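Local coordinates for toxin RelG (Mycobacterium tuberculosis, PDB 3G5O), which cleaves RNA as the toxin of a type II toxin-antitoxin pair, inhibiting growth bacteriostatically when not neutralised by its antitoxin, at residues 20-25 / 43-48; 72-77 / 93-98. One frame throughout, in Å; residues are numbered along the deposited sequence. Where two conformers were deposited one is given.

Contact 1: 20-25 / 43-48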
loop_
_atom_site.group_PDB
_atom_site.type_symbol
_atom_site.label_atom_id
_atom_site.label_comp_id
_atom_site.label_asym_id
_atom_site.label_seq_id
_atom_site.Cartn_x
_atom_site.Cartn_y
_atom_site.Cartn_z
ATOM N N VAL C 20 -23.984 -13.234 5.888
ATOM C CA VAL C 20 -22.821 -13.145 4.979
ATOM C C VAL C 20 -23.340 -13.398 3.583
ATOM O O VAL C 20 -24.162 -14.308 3.371
ATOM C CB VAL C 20 -21.702 -14.167 5.340
ATOM C CG1 VAL C 20 -20.598 -14.209 4.200
ATOM C CG2 VAL C 20 -21.062 -13.807 6.661
ATOM N N ARG C 21 -22.902 -12.567 2.635
ATOM C CA ARG C 21 -23.335 -12.673 1.244
ATOM C C ARG C 21 -22.073 -12.602 0.387
ATOM O O ARG C 21 -21.101 -11.925 0.768
ATOM C CB ARG C 21 -24.223 -11.475 0.858
ATOM C CG ARG C 21 -25.439 -11.191 1.735
ATOM C CD ARG C 21 -26.641 -12.012 1.361
ATOM N NE ARG C 21 -27.138 -11.822 -0.007
ATOM C CZ ARG C 21 -28.180 -12.507 -0.507
ATOM N NH1 ARG C 21 -28.829 -13.367 0.272
ATOM N NH2 ARG C 21 -28.580 -12.342 -1.765
ATOM N N PHE C 22 -22.098 -13.245 -0.775
ATOM C CA PHE C 22 -20.965 -13.206 -1.706
ATOM C C PHE C 22 -21.491 -12.421 -2.898
ATOM O O PHE C 22 -22.620 -12.679 -3.369
ATOM C CB PHE C 22 -20.584 -14.624 -2.212
ATOM C CG PHE C 22 -19.720 -15.430 -1.253
ATOM C CD1 PHE C 22 -18.383 -15.674 -1.555
ATOM C CD2 PHE C 22 -20.263 -15.990 -0.105
ATOM C CE1 PHE C 22 -17.569 -16.416 -0.691
ATOM C CE2 PHE C 22 -19.473 -16.737 0.770
ATOM C CZ PHE C 22 -18.118 -16.966 0.447
ATOM N N THR C 23 -20.674 -11.495 -3.385
ATOM C CA THR C 23 -20.931 -10.818 -4.666
ATOM C C THR C 23 -20.645 -11.823 -5.788
ATOM O O THR C 23 -20.028 -12.881 -5.562
ATOM C CB THR C 23 -20.011 -9.595 -4.876
ATOM O OG1 THR C 23 -18.635 -9.999 -4.769
ATOM C CG2 THR C 23 -20.297 -8.491 -3.840
ATOM N N THR C 24 -21.074 -11.469 -7.000
ATOM C CA THR C 24 -20.693 -12.191 -8.233
ATOM C C THR C 24 -19.205 -12.291 -8.390
ATOM O O THR C 24 -18.683 -13.332 -8.794
ATOM C CB THR C 24 -21.286 -11.503 -9.525
ATOM O OG1 THR C 24 -22.705 -11.490 -9.406
ATOM C CG2 THR C 24 -20.919 -12.265 -10.787
ATOM N N THR C 25 -18.501 -11.220 -8.045
ATOM C CA THR C 25 -17.014 -11.208 -8.188
ATOM C C THR C 25 -16.411 -12.256 -7.281
ATOM O O THR C 25 -15.498 -12.990 -7.691
ATOM C CB THR C 25 -16.260 -9.897 -7.772
ATOM O OG1 THR C 25 -16.827 -9.354 -6.584
ATOM C CG2 THR C 25 -16.188 -8.852 -8.886
ATOM N N GLU C 43 -17.024 -22.567 4.864
ATOM C CA GLU C 43 -17.283 -22.793 6.289
ATOM C C GLU C 43 -16.739 -21.649 7.133
ATOM O O GLU C 43 -17.329 -21.281 8.163
ATOM C CB GLU C 43 -16.719 -24.139 6.766
ATOM C CG GLU C 43 -17.415 -25.342 6.092
ATOM C CD GLU C 43 -18.851 -25.583 6.616
ATOM O OE1 GLU C 43 -19.220 -24.980 7.651
ATOM O OE2 GLU C 43 -19.597 -26.401 6.012
ATOM N N PHE C 44 -15.648 -21.045 6.679
ATOM C CA PHE C 44 -15.137 -19.867 7.390
ATOM C C PHE C 44 -16.132 -18.688 7.196
ATOM O O PHE C 44 -16.522 -18.060 8.156
ATOM C CB PHE C 44 -13.739 -19.466 6.856
ATOM C CG PHE C 44 -13.247 -18.167 7.394
ATOM C CD1 PHE C 44 -13.097 -17.991 8.759
ATOM C CD2 PHE C 44 -12.924 -17.124 6.536
ATOM C CE1 PHE C 44 -12.649 -16.775 9.280
ATOM C CE2 PHE C 44 -12.485 -15.910 7.039
ATOM C CZ PHE C 44 -12.337 -15.749 8.417
ATOM N N ALA C 45 -16.558 -18.440 5.960
ATOM C CA ALA C 45 -17.421 -17.284 5.650
ATOM C C ALA C 45 -18.704 -17.385 6.463
ATOM O O ALA C 45 -19.139 -16.398 7.056
ATOM C CB ALA C 45 -17.750 -17.225 4.160
ATOM N N PHE C 46 -19.285 -18.575 6.532
ATOM C CA PHE C 46 -20.581 -18.709 7.210
ATOM C C PHE C 46 -20.507 -19.056 8.695
ATOM O O PHE C 46 -21.543 -19.216 9.348
ATOM C CB PHE C 46 -21.492 -19.673 6.419
ATOM C CG PHE C 46 -21.841 -19.136 5.040
ATOM C CD1 PHE C 46 -22.479 -17.908 4.906
ATOM C CD2 PHE C 46 -21.466 -19.814 3.883
ATOM C CE1 PHE C 46 -22.785 -17.398 3.641
ATOM C CE2 PHE C 46 -21.784 -19.327 2.609
ATOM C CZ PHE C 46 -22.426 -18.111 2.484
ATOM N N GLY C 47 -19.282 -19.176 9.207
ATOM C CA GLY C 47 -19.037 -19.548 10.599
ATOM C C GLY C 47 -18.300 -18.435 11.318
ATOM O O GLY C 47 -18.915 -17.446 11.700
ATOM N N ASP C 48 -16.986 -18.582 11.493
ATOM C CA ASP C 48 -16.184 -17.570 12.170
ATOM C C ASP C 48 -16.331 -16.144 11.647
ATOM O O ASP C 48 -16.334 -15.212 12.446
ATOM C CB ASP C 48 -14.695 -17.958 12.240
ATOM C CG ASP C 48 -14.449 -19.173 13.146
ATOM O OD1 ASP C 48 -15.400 -19.607 13.865
ATOM O OD2 ASP C 48 -13.319 -19.712 13.126
#
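F22 and F46 both set CG anti to their own carbonyl carbon (chi1 -81° and -64°), and this turns each ring into the space between strand 20-23 and helix 43-48. There the rings cross obliquely: F22 CE2 meets F46 CZ at 3.7 Å, with the planes 53° apart. The far end of the F22 ring reaches on to A45, whose methyl CB lies 3.7 Å from F22 CZ. V20, two residues before F22, points toward the helix. Its CG1 stands anti to the backbone N, which leaves V20 CG2 beside that N and 3.3 Å from A45 O. The CB of V20 lies 3.8 Å from F46 CE1, and the same ring carbon, F46 CE1, comes edge-on, in plane, to V20 O at 3.4 Å. The touching is therefore apolar, apart from two carbonyl oxygens met by C-H groups. This is helix-on-sheet packing in a RelE/ParE-type toxin; the axes of the two segments approach to 8.8 Å, with the A45 methyl on the strand-facing side. V20 also rests on V88 and I90 of strand 87-95, while beyond F22 and T23 an antiparallel strand of the Rv2865 antitoxin chain carries the sheet on past strand 19-23.

Contact 2: 72-77 / 93-98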
loop_
_atom_site.group_PDB
_atom_site.type_symbol
_atom_site.label_atom_id
_atom_site.label_comp_id
_atom_site.label_asym_id
_atom_site.label_seq_id
_atom_site.Cartn_x
_atom_site.Cartn_y
_atom_site.Cartn_z
ATOM N N ARG C 72 -7.019 -16.924 6.738
ATOM C CA ARG C 72 -6.836 -18.231 7.405
ATOM C C ARG C 72 -5.882 -19.089 6.570
ATOM O O ARG C 72 -6.189 -19.442 5.434
ATOM C CB ARG C 72 -8.170 -18.982 7.608
ATOM C CG ARG C 72 -9.155 -18.327 8.576
ATOM C CD ARG C 72 -8.647 -18.503 10.008
ATOM N NE ARG C 72 -9.390 -17.709 10.995
ATOM C CZ ARG C 72 -10.460 -18.162 11.648
ATOM N NH1 ARG C 72 -10.934 -19.388 11.391
ATOM N NH2 ARG C 72 -11.074 -17.381 12.539
ATOM N N GLY C 73 -4.699 -19.387 7.120
ATOM C CA GLY C 73 -3.674 -20.106 6.376
ATOM C C GLY C 73 -3.324 -19.355 5.103
ATOM O O GLY C 73 -2.828 -18.211 5.159
ATOM N N THR C 74 -3.559 -19.974 3.954
ATOM C CA THR C 74 -3.104 -19.394 2.703
ATOM C C THR C 74 -4.221 -18.701 1.941
ATOM O O THR C 74 -3.981 -18.183 0.846
ATOM C CB THR C 74 -2.482 -20.461 1.792
ATOM O OG1 THR C 74 -3.370 -21.580 1.751
ATOM C CG2 THR C 74 -1.094 -20.910 2.396
ATOM N N TYR C 75 -5.438 -18.699 2.487
ATOM C CA TYR C 75 -6.501 -17.903 1.837
ATOM C C TYR C 75 -6.894 -16.621 2.573
ATOM O O TYR C 75 -6.757 -16.502 3.831
ATOM C CB TYR C 75 -7.732 -18.736 1.446
ATOM C CG TYR C 75 -8.513 -19.293 2.612
ATOM C CD1 TYR C 75 -9.416 -18.486 3.296
ATOM C CD2 TYR C 75 -8.320 -20.606 3.052
ATOM C CE1 TYR C 75 -10.141 -18.979 4.353
ATOM C CE2 TYR C 75 -9.067 -21.128 4.160
ATOM C CZ TYR C 75 -9.984 -20.281 4.774
ATOM O OH TYR C 75 -10.714 -20.669 5.884
ATOM N N ARG C 76 -7.381 -15.666 1.776
ATOM C CA ARG C 76 -7.897 -14.410 2.284
ATOM C C ARG C 76 -9.232 -14.035 1.687
ATOM O O ARG C 76 -9.499 -14.280 0.505
ATOM C CB ARG C 76 -6.910 -13.265 2.043
ATOM C CG ARG C 76 -5.639 -13.342 2.902
ATOM C CD ARG C 76 -4.634 -12.318 2.334
ATOM N NE ARG C 76 -3.552 -12.004 3.262
ATOM C CZ ARG C 76 -2.396 -12.673 3.343
ATOM N NH1 ARG C 76 -2.163 -13.715 2.544
ATOM N NH2 ARG C 76 -1.461 -12.279 4.218
ATOM N N LEU C 77 -10.072 -13.420 2.503
ATOM C CA LEU C 77 -11.317 -12.859 2.006
ATOM C C LEU C 77 -11.220 -11.372 2.178
ATOM O O LEU C 77 -10.742 -10.902 3.226
ATOM C CB LEU C 77 -12.494 -13.359 2.847
ATOM C CG LEU C 77 -12.976 -14.759 2.481
ATOM C CD1 LEU C 77 -11.910 -15.770 2.935
ATOM C CD2 LEU C 77 -14.273 -15.125 3.162
ATOM N N VAL C 93 -12.081 -13.398 -2.960
ATOM C CA VAL C 93 -11.426 -14.506 -2.234
ATOM C C VAL C 93 -10.125 -14.802 -2.980
ATOM O O VAL C 93 -10.095 -14.873 -4.240
ATOM C CB VAL C 93 -12.312 -15.784 -2.201
ATOM C CG1 VAL C 93 -11.600 -16.904 -1.403
ATOM C CG2 VAL C 93 -13.650 -15.468 -1.553
ATOM N N ASP C 94 -9.045 -14.957 -2.238
ATOM C CA ASP C 94 -7.771 -15.259 -2.889
ATOM C C ASP C 94 -7.038 -16.360 -2.101
ATOM O O ASP C 94 -7.087 -16.385 -0.842
ATOM C CB ASP C 94 -6.907 -14.016 -2.969
ATOM C CG ASP C 94 -5.804 -14.127 -4.067
ATOM O OD1 ASP C 94 -6.125 -14.369 -5.265
ATOM O OD2 ASP C 94 -4.642 -13.959 -3.726
ATOM N N HIS C 95 -6.354 -17.220 -2.835
ATOM C CA HIS C 95 -5.573 -18.290 -2.237
ATOM C C HIS C 95 -4.193 -18.267 -2.846
ATOM O O HIS C 95 -4.065 -18.253 -4.072
ATOM C CB HIS C 95 -6.199 -19.658 -2.538
ATOM C CG HIS C 95 -5.306 -20.798 -2.164
ATOM N ND1 HIS C 95 -4.675 -21.584 -3.102
ATOM C CD2 HIS C 95 -4.889 -21.237 -0.955
ATOM C CE1 HIS C 95 -3.926 -22.483 -2.484
ATOM N NE2 HIS C 95 -4.024 -22.284 -1.180
ATOM N N ARG C 96 -3.169 -18.236 -1.990
ATOM C CA ARG C 96 -1.778 -18.234 -2.453
ATOM C C ARG C 96 -1.015 -19.220 -1.615
ATOM O O ARG C 96 -0.722 -18.934 -0.441
ATOM C CB ARG C 96 -1.119 -16.863 -2.257
ATOM C CG ARG C 96 -1.715 -15.735 -3.042
ATOM C CD ARG C 96 -1.371 -15.704 -4.544
ATOM N NE ARG C 96 -2.441 -14.983 -5.268
ATOM C CZ ARG C 96 -2.772 -15.177 -6.549
ATOM N NH1 ARG C 96 -2.100 -16.045 -7.308
ATOM N NH2 ARG C 96 -3.783 -14.490 -7.083
ATOM N N ALA C 97 -0.680 -20.360 -2.211
ATOM C CA ALA C 97 0.066 -21.419 -1.493
ATOM C C ALA C 97 1.403 -20.977 -0.895
ATOM O O ALA C 97 1.806 -21.512 0.135
ATOM C CB ALA C 97 0.231 -22.651 -2.337
ATOM N N ASP C 98 2.115 -20.028 -1.489
ATOM C CA ASP C 98 3.050 -19.315 -0.580
ATOM C C ASP C 98 2.657 -17.876 -0.280
ATOM O O ASP C 98 2.950 -17.011 -1.090
ATOM C CB ASP C 98 4.524 -19.358 -0.972
ATOM C CG ASP C 98 5.427 -18.817 0.175
ATOM O OD1 ASP C 98 6.174 -19.620 0.778
ATOM O OD2 ASP C 98 5.350 -17.599 0.513
#
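Two neighbouring strands of the toxin's sheet, 75-82 and 87-95, form an antiparallel beta hairpin, and this contact lies at its open end. R76 and D94 make the hydrogen-bonded pair: R76 N gives to D94 O at 2.7 Å, nearly along the C=O axis, and D94 N returns to R76 O at 2.9 Å. Beyond them R96 N reaches T74 O at 3.0 Å, almost straight at 172°, so the ladder's bonding runs on past the strands into the type II' turn from R72 to Y75. T74 can be followed outward. T74 CB sits 3.2 Å from R96 O and then branches. T74 CG2 lies 3.5 Å from R96 O and 3.7 Å from A97 O, whereas T74 OG1, in the crowded position between the backbone N and the carbonyl carbon (chi1 48°), comes to the edge of the H95 ring, 3.1 Å from H95 NE2. L77 and V93 lie side by side on the same face of the sheet as Y75 and H95. On the other face R76 and D94 turn to the Rv2865 antitoxin chain, R76 pairing with its E57 and D94 OD2 with its Y60. D94 OD2, through its syn lone pair, also takes R96 NE at 2.9 Å in a salt bridge.

How the contacts relate
Along the chain the two come in series, both segments of contact 1 preceding those of contact 2, and their centres stand 14 Å apart. Both reach one mixed sheet: strand 19-23 of contact 1 runs parallel beside strand 87-95, whose last residues, 93-95, belong to contact 2. Helix 35-51 bridges them directly. While A45 and F46 face strand 20-23, F44 packs against Y75, L77 and R72, and D48 OD2 forms a salt bridge with R72 NH1 at 3.0 Å. One helix thus lies over the sheet from strand 19-23, outermost within this chain, to the 72-75 turn. The Rv2865 antitoxin chain meets both regions, extending the sheet at 22-23 and pairing with R76 and D94, consistent with an embrace that neutralises the toxin.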